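TetR transcriptional regulator (Chloroflexus aurantiacus, PDB 3QBM) probably binds DNA and regulates transcription, as a TetR-family protein with a helix-turn-helix domain joined to a helical C-terminal domain. Local coordinates at residues Q15-F20 against P98-G103; T137-G142 against G146-E151. All blocks are in the same frame, centred on the assembly; numbering follows the deposited sequence.

Interaction 1: Q15-F20 against P98-G103; sequences QAAALF and PPLVGG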
loop_
_atom_site.group_PDB
_atom_site.type_symbol
_atom_site.label_atom_id
_atom_site.label_comp_id
_atom_site.label_asym_id
_atom_site.label_seq_id
_atom_site.Cartn_x
_atom_site.Cartn_y
_atom_site.Cartn_z
ATOM N N GLN A 15 -8.339 14.687 15.923
ATOM C CA GLN A 15 -9.169 15.068 14.767
ATOM C C GLN A 15 -8.348 15.264 13.481
ATOM O O GLN A 15 -8.794 14.908 12.381
ATOM C CB GLN A 15 -9.942 16.346 15.070
ATOM C CG GLN A 15 -10.902 16.224 16.271
ATOM C CD GLN A 15 -12.010 15.214 16.041
ATOM O OE1 GLN A 15 -12.469 15.005 14.914
ATOM N NE2 GLN A 15 -12.442 14.577 17.123
ATOM N N ALA A 16 -7.163 15.861 13.615
ATOM C CA ALA A 16 -6.285 16.058 12.445
ATOM C C ALA A 16 -5.940 14.693 11.859
ATOM O O ALA A 16 -6.020 14.494 10.646
ATOM C CB ALA A 16 -5.027 16.786 12.825
ATOM N N ALA A 17 -5.598 13.749 12.734
ATOM C CA ALA A 17 -5.217 12.398 12.289
ATOM C C ALA A 17 -6.283 11.757 11.436
ATOM O O ALA A 17 -5.980 11.171 10.388
ATOM C CB ALA A 17 -4.857 11.462 13.486
ATOM N N ALA A 18 -7.536 11.869 11.857
ATOM C CA ALA A 18 -8.636 11.243 11.112
ATOM C C ALA A 18 -8.798 11.887 9.757
ATOM O O ALA A 18 -8.991 11.194 8.761
ATOM C CB ALA A 18 -9.950 11.298 11.904
ATOM N N LEU A 19 -8.678 13.221 9.679
ATOM C CA LEU A 19 -8.798 13.874 8.396
ATOM C C LEU A 19 -7.624 13.517 7.464
ATOM O O LEU A 19 -7.817 13.304 6.263
ATOM C CB LEU A 19 -8.859 15.401 8.559
ATOM C CG LEU A 19 -10.157 15.948 9.183
ATOM C CD1 LEU A 19 -9.991 17.409 9.663
ATOM C CD2 LEU A 19 -11.293 15.856 8.181
ATOM N N PHE A 20 -6.406 13.529 8.007
ATOM C CA PHE A 20 -5.222 13.260 7.188
ATOM C C PHE A 20 -5.265 11.814 6.664
ATOM O O PHE A 20 -4.768 11.518 5.586
ATOM C CB PHE A 20 -3.921 13.405 7.986
ATOM C CG PHE A 20 -3.577 14.792 8.404
ATOM C CD1 PHE A 20 -3.626 15.851 7.522
ATOM C CD2 PHE A 20 -3.068 15.028 9.681
ATOM C CE1 PHE A 20 -3.249 17.111 7.913
ATOM C CE2 PHE A 20 -2.682 16.286 10.060
ATOM C CZ PHE A 20 -2.777 17.320 9.198
ATOM N N PRO A 98 -10.940 -0.292 10.825
ATOM C CA PRO A 98 -9.567 0.137 10.694
ATOM C C PRO A 98 -9.110 0.865 11.966
ATOM O O PRO A 98 -9.966 1.171 12.813
ATOM C CB PRO A 98 -9.612 1.058 9.452
ATOM C CG PRO A 98 -11.015 1.572 9.421
ATOM C CD PRO A 98 -11.857 0.480 9.966
ATOM N N PRO A 99 -7.795 1.080 12.143
ATOM C CA PRO A 99 -7.287 1.695 13.370
ATOM C C PRO A 99 -7.888 3.070 13.587
ATOM O O PRO A 99 -8.179 3.457 14.719
ATOM C CB PRO A 99 -5.779 1.763 13.140
ATOM C CG PRO A 99 -5.529 0.750 12.169
ATOM C CD PRO A 99 -6.678 0.812 11.226
ATOM N N LEU A 100 -8.063 3.791 12.493
ATOM C CA LEU A 100 -8.941 4.956 12.502
ATOM C C LEU A 100 -9.628 5.122 11.131
ATOM O O LEU A 100 -9.312 4.405 10.177
ATOM C CB LEU A 100 -8.192 6.175 12.993
ATOM C CG LEU A 100 -7.064 6.787 12.208
ATOM C CD1 LEU A 100 -7.661 7.496 11.026
ATOM C CD2 LEU A 100 -6.300 7.815 13.072
ATOM N N VAL A 101 -10.579 6.039 11.057
ATOM C CA VAL A 101 -11.364 6.234 9.840
ATOM C C VAL A 101 -10.442 6.432 8.630
ATOM O O VAL A 101 -9.512 7.170 8.692
ATOM C CB VAL A 101 -12.267 7.445 9.965
ATOM C CG1 VAL A 101 -11.429 8.724 9.852
ATOM C CG2 VAL A 101 -13.397 7.389 8.911
ATOM N N GLY A 102 -10.681 5.706 7.561
ATOM C CA GLY A 102 -9.851 5.807 6.358
ATOM C C GLY A 102 -8.772 4.761 6.163
ATOM O O GLY A 102 -8.046 4.830 5.189
ATOM N N GLY A 103 -8.669 3.766 7.038
ATOM C CA GLY A 103 -7.751 2.657 6.836
ATOM C C GLY A 103 -6.518 2.658 7.719
ATOM O O GLY A 103 -6.507 3.286 8.790
#
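A18 and V101 bring the backbones closest, their CA atoms 5.8 Å apart, where one flank of helix 2-23 faces the type II turn from L100 to G103. The turn is closed by G103 N on L100 O at 3.3 Å, and it puts the side chains of its first two residues against the helix. L100 reaches across with both methyls: CD2 meets the A17 methyl CB at 3.9 Å, while CD1 lies by A18 CA, also at 3.9 Å. A chi1 of 67° sets its CG in the cleft flanked by the N and C of its own backbone, an uncommon choice for leucine that here turns its fork to the helix. V101 adds one branch, CG1, which touches A18 CB at 3.6 Å and comes equally near A18 O. Alanines suit the helix side because their short side chains let the loop come in close, and A17 also touches Y61 of helix 51-74. The branched methyls of L100 and V101 reach these short side chains and present only carbon to them. G102 has a positive phi of 99°, as the third position of a type II turn requires, and a side chain there would collide with the carbonyl oxygen of V101. N21, the next residue on helix 2-23, adds polar ties: its ND2 bonds to V101 O and G103 O. This is an interdomain contact of the TetR fold, in which the first helix of the predicted DNA-binding domain rests on the loop leading into helix 105-113 of the C-terminal domain.

Interaction 2: T137-G142 against G146-E151; sequences TLVQTG and GEIRPE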
loop_
_atom_site.group_PDB
_atom_site.type_symbol
_atom_site.label_atom_id
_atom_site.label_comp_id
_atom_site.label_asym_id
_atom_site.label_seq_id
_atom_site.Cartn_x
_atom_site.Cartn_y
_atom_site.Cartn_z
ATOM N N THR A 137 11.287 -11.058 17.906
ATOM C CA THR A 137 11.327 -11.498 19.305
ATOM C C THR A 137 10.517 -12.762 19.477
ATOM O O THR A 137 10.948 -13.683 20.135
ATOM C CB THR A 137 10.839 -10.393 20.237
ATOM O OG1 THR A 137 11.704 -9.265 20.067
ATOM C CG2 THR A 137 10.897 -10.809 21.696
ATOM N N LEU A 138 9.349 -12.813 18.850
ATOM C CA LEU A 138 8.514 -14.000 18.914
ATOM C C LEU A 138 9.147 -15.211 18.247
ATOM O O LEU A 138 9.094 -16.340 18.782
ATOM C CB LEU A 138 7.153 -13.692 18.324
ATOM C CG LEU A 138 6.253 -12.764 19.133
ATOM C CD1 LEU A 138 5.129 -12.266 18.220
ATOM C CD2 LEU A 138 5.659 -13.483 20.391
ATOM N N VAL A 139 9.780 -14.991 17.096
ATOM C CA VAL A 139 10.425 -16.081 16.428
ATOM C C VAL A 139 11.575 -16.626 17.274
ATOM O O VAL A 139 11.655 -17.817 17.461
ATOM C CB VAL A 139 10.891 -15.692 15.005
ATOM C CG1 VAL A 139 11.855 -16.777 14.448
ATOM C CG2 VAL A 139 9.646 -15.432 14.101
ATOM N N GLN A 140 12.445 -15.780 17.819
ATOM C CA GLN A 140 13.533 -16.310 18.663
ATOM C C GLN A 140 12.983 -16.969 19.920
ATOM O O GLN A 140 13.505 -17.986 20.368
ATOM C CB GLN A 140 14.603 -15.274 19.035
ATOM C CG GLN A 140 15.741 -15.848 19.906
ATOM C CD GLN A 140 16.361 -17.177 19.367
ATOM O OE1 GLN A 140 16.921 -17.208 18.261
ATOM N NE2 GLN A 140 16.260 -18.274 20.164
ATOM N N THR A 141 11.918 -16.418 20.501
ATOM C CA THR A 141 11.301 -17.097 21.657
ATOM C C THR A 141 10.813 -18.509 21.278
ATOM O O THR A 141 11.091 -19.482 21.961
ATOM C CB THR A 141 10.177 -16.222 22.285
ATOM O OG1 THR A 141 10.792 -15.064 22.870
ATOM C CG2 THR A 141 9.437 -16.943 23.359
ATOM N N GLY A 142 10.139 -18.608 20.142
ATOM C CA GLY A 142 9.580 -19.855 19.672
ATOM C C GLY A 142 10.647 -20.855 19.375
ATOM O O GLY A 142 10.465 -22.038 19.654
ATOM N N GLY A 146 11.254 -24.596 21.157
ATOM C CA GLY A 146 10.955 -25.732 20.293
ATOM C C GLY A 146 9.604 -25.620 19.608
ATOM O O GLY A 146 9.060 -26.609 19.123
ATOM N N GLU A 147 9.062 -24.413 19.569
ATOM C CA GLU A 147 7.770 -24.148 18.921
ATOM C C GLU A 147 7.936 -23.732 17.471
ATOM O O GLU A 147 7.017 -23.884 16.667
ATOM C CB GLU A 147 7.011 -23.055 19.666
ATOM C CG GLU A 147 6.632 -23.435 21.061
ATOM C CD GLU A 147 5.993 -22.312 21.831
ATOM O OE1 GLU A 147 6.025 -21.177 21.402
ATOM O OE2 GLU A 147 5.488 -22.571 22.907
ATOM N N ILE A 148 9.099 -23.209 17.132
ATOM C CA ILE A 148 9.379 -22.682 15.802
ATOM C C ILE A 148 10.675 -23.311 15.282
ATOM O O ILE A 148 11.640 -23.456 16.036
ATOM C CB ILE A 148 9.468 -21.142 15.827
ATOM C CG1 ILE A 148 8.058 -20.569 16.033
ATOM C CG2 ILE A 148 10.078 -20.575 14.479
ATOM C CD1 ILE A 148 7.977 -19.037 16.091
ATOM N N ARG A 149 10.685 -23.696 14.014
ATOM C CA ARG A 149 11.881 -24.309 13.411
ATOM C C ARG A 149 13.076 -23.370 13.513
ATOM O O ARG A 149 12.981 -22.187 13.194
ATOM C CB ARG A 149 11.638 -24.679 11.935
ATOM C CG ARG A 149 10.581 -25.679 11.723
ATOM C CD ARG A 149 10.439 -26.184 10.277
ATOM N NE ARG A 149 9.453 -27.266 10.267
ATOM C CZ ARG A 149 9.714 -28.567 10.454
ATOM N NH1 ARG A 149 10.961 -29.008 10.596
ATOM N NH2 ARG A 149 8.709 -29.449 10.473
ATOM N N PRO A 150 14.239 -23.882 13.967
ATOM C CA PRO A 150 15.402 -22.989 14.077
ATOM C C PRO A 150 15.862 -22.317 12.789
ATOM O O PRO A 150 16.502 -21.257 12.847
ATOM C CB PRO A 150 16.527 -23.895 14.618
ATOM C CG PRO A 150 15.965 -25.196 14.846
ATOM C CD PRO A 150 14.514 -25.258 14.427
ATOM N N GLU A 151 15.487 -22.891 11.646
ATOM C CA GLU A 151 15.939 -22.386 10.350
ATOM C C GLU A 151 15.139 -21.175 9.886
ATOM O O GLU A 151 15.518 -20.549 8.900
ATOM C CB GLU A 151 15.860 -23.487 9.287
ATOM C CG GLU A 151 16.761 -24.701 9.619
ATOM C CD GLU A 151 16.121 -25.689 10.591
ATOM O OE1 GLU A 151 14.869 -25.731 10.657
ATOM O OE2 GLU A 151 16.861 -26.430 11.261
#
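I148 folds back over G142 and V139 just after helix 118-144 has ended. Its CB sits 3.7 Å from G142 C. The CG2 branch heads for V139, meeting CG1 of that valine at 4.2 Å, with the two side chains crossing at about a right angle. The other branch, CG1, passes G142 CA at 4.0 Å. CD1 is anti to CA (chi2 180°), which carries it along the helix to V139 CA, 3.9 Å away, and almost as near to L138 O. Glycine is what this path demands at position 142: a CB modelled there would fall only 2.5 Å from I148 CD1. An alanine in place of I148 would probably open a gap over G142 and cost V139 one of its apolar partners. The backbone closes the helix with a Schellman motif, in which G146, having no CB, takes its phi of 74° without strain. E147 N to G142 O, at 2.8 Å with an N-H...O angle of 144°, is the six-to-one bond of the motif, and I148 N adds a weak further bond to G142 O at 3.1 Å. The carboxylate of E147 finds its polar partners outside the two segments: OE1 bonds to T80 OG1 and OE2 forms a salt bridge with R145 NE. Around this turn, I148 also packs on T80 and V81 of helix 80-92, V139 reaches A154 and L157 of helix 154-175, and backbone hydrogen bonds pair E147 with L198 and R149 with V196, tying the loop to the C-terminal end of the chain.

In the fold
From the N terminus, helix 2-23 is laid down first, and the chain then runs through helices 30-37, 41-45, 51-74 and 80-92 before interaction 1 closes a loop of 77 intervening residues. That long closure joins the predicted DNA-binding domain to the C-terminal domain. Interaction 2 opens only later, on helix 118-144, and closes at once, with three residues between its segments, at the turn toward helix 154-175. The two are therefore in series and neither nest nor cross. They lie on opposite sides of the chain's centre, their own centres 35 Å apart: one spans domains, the other finishes a helix within the C-terminal domain.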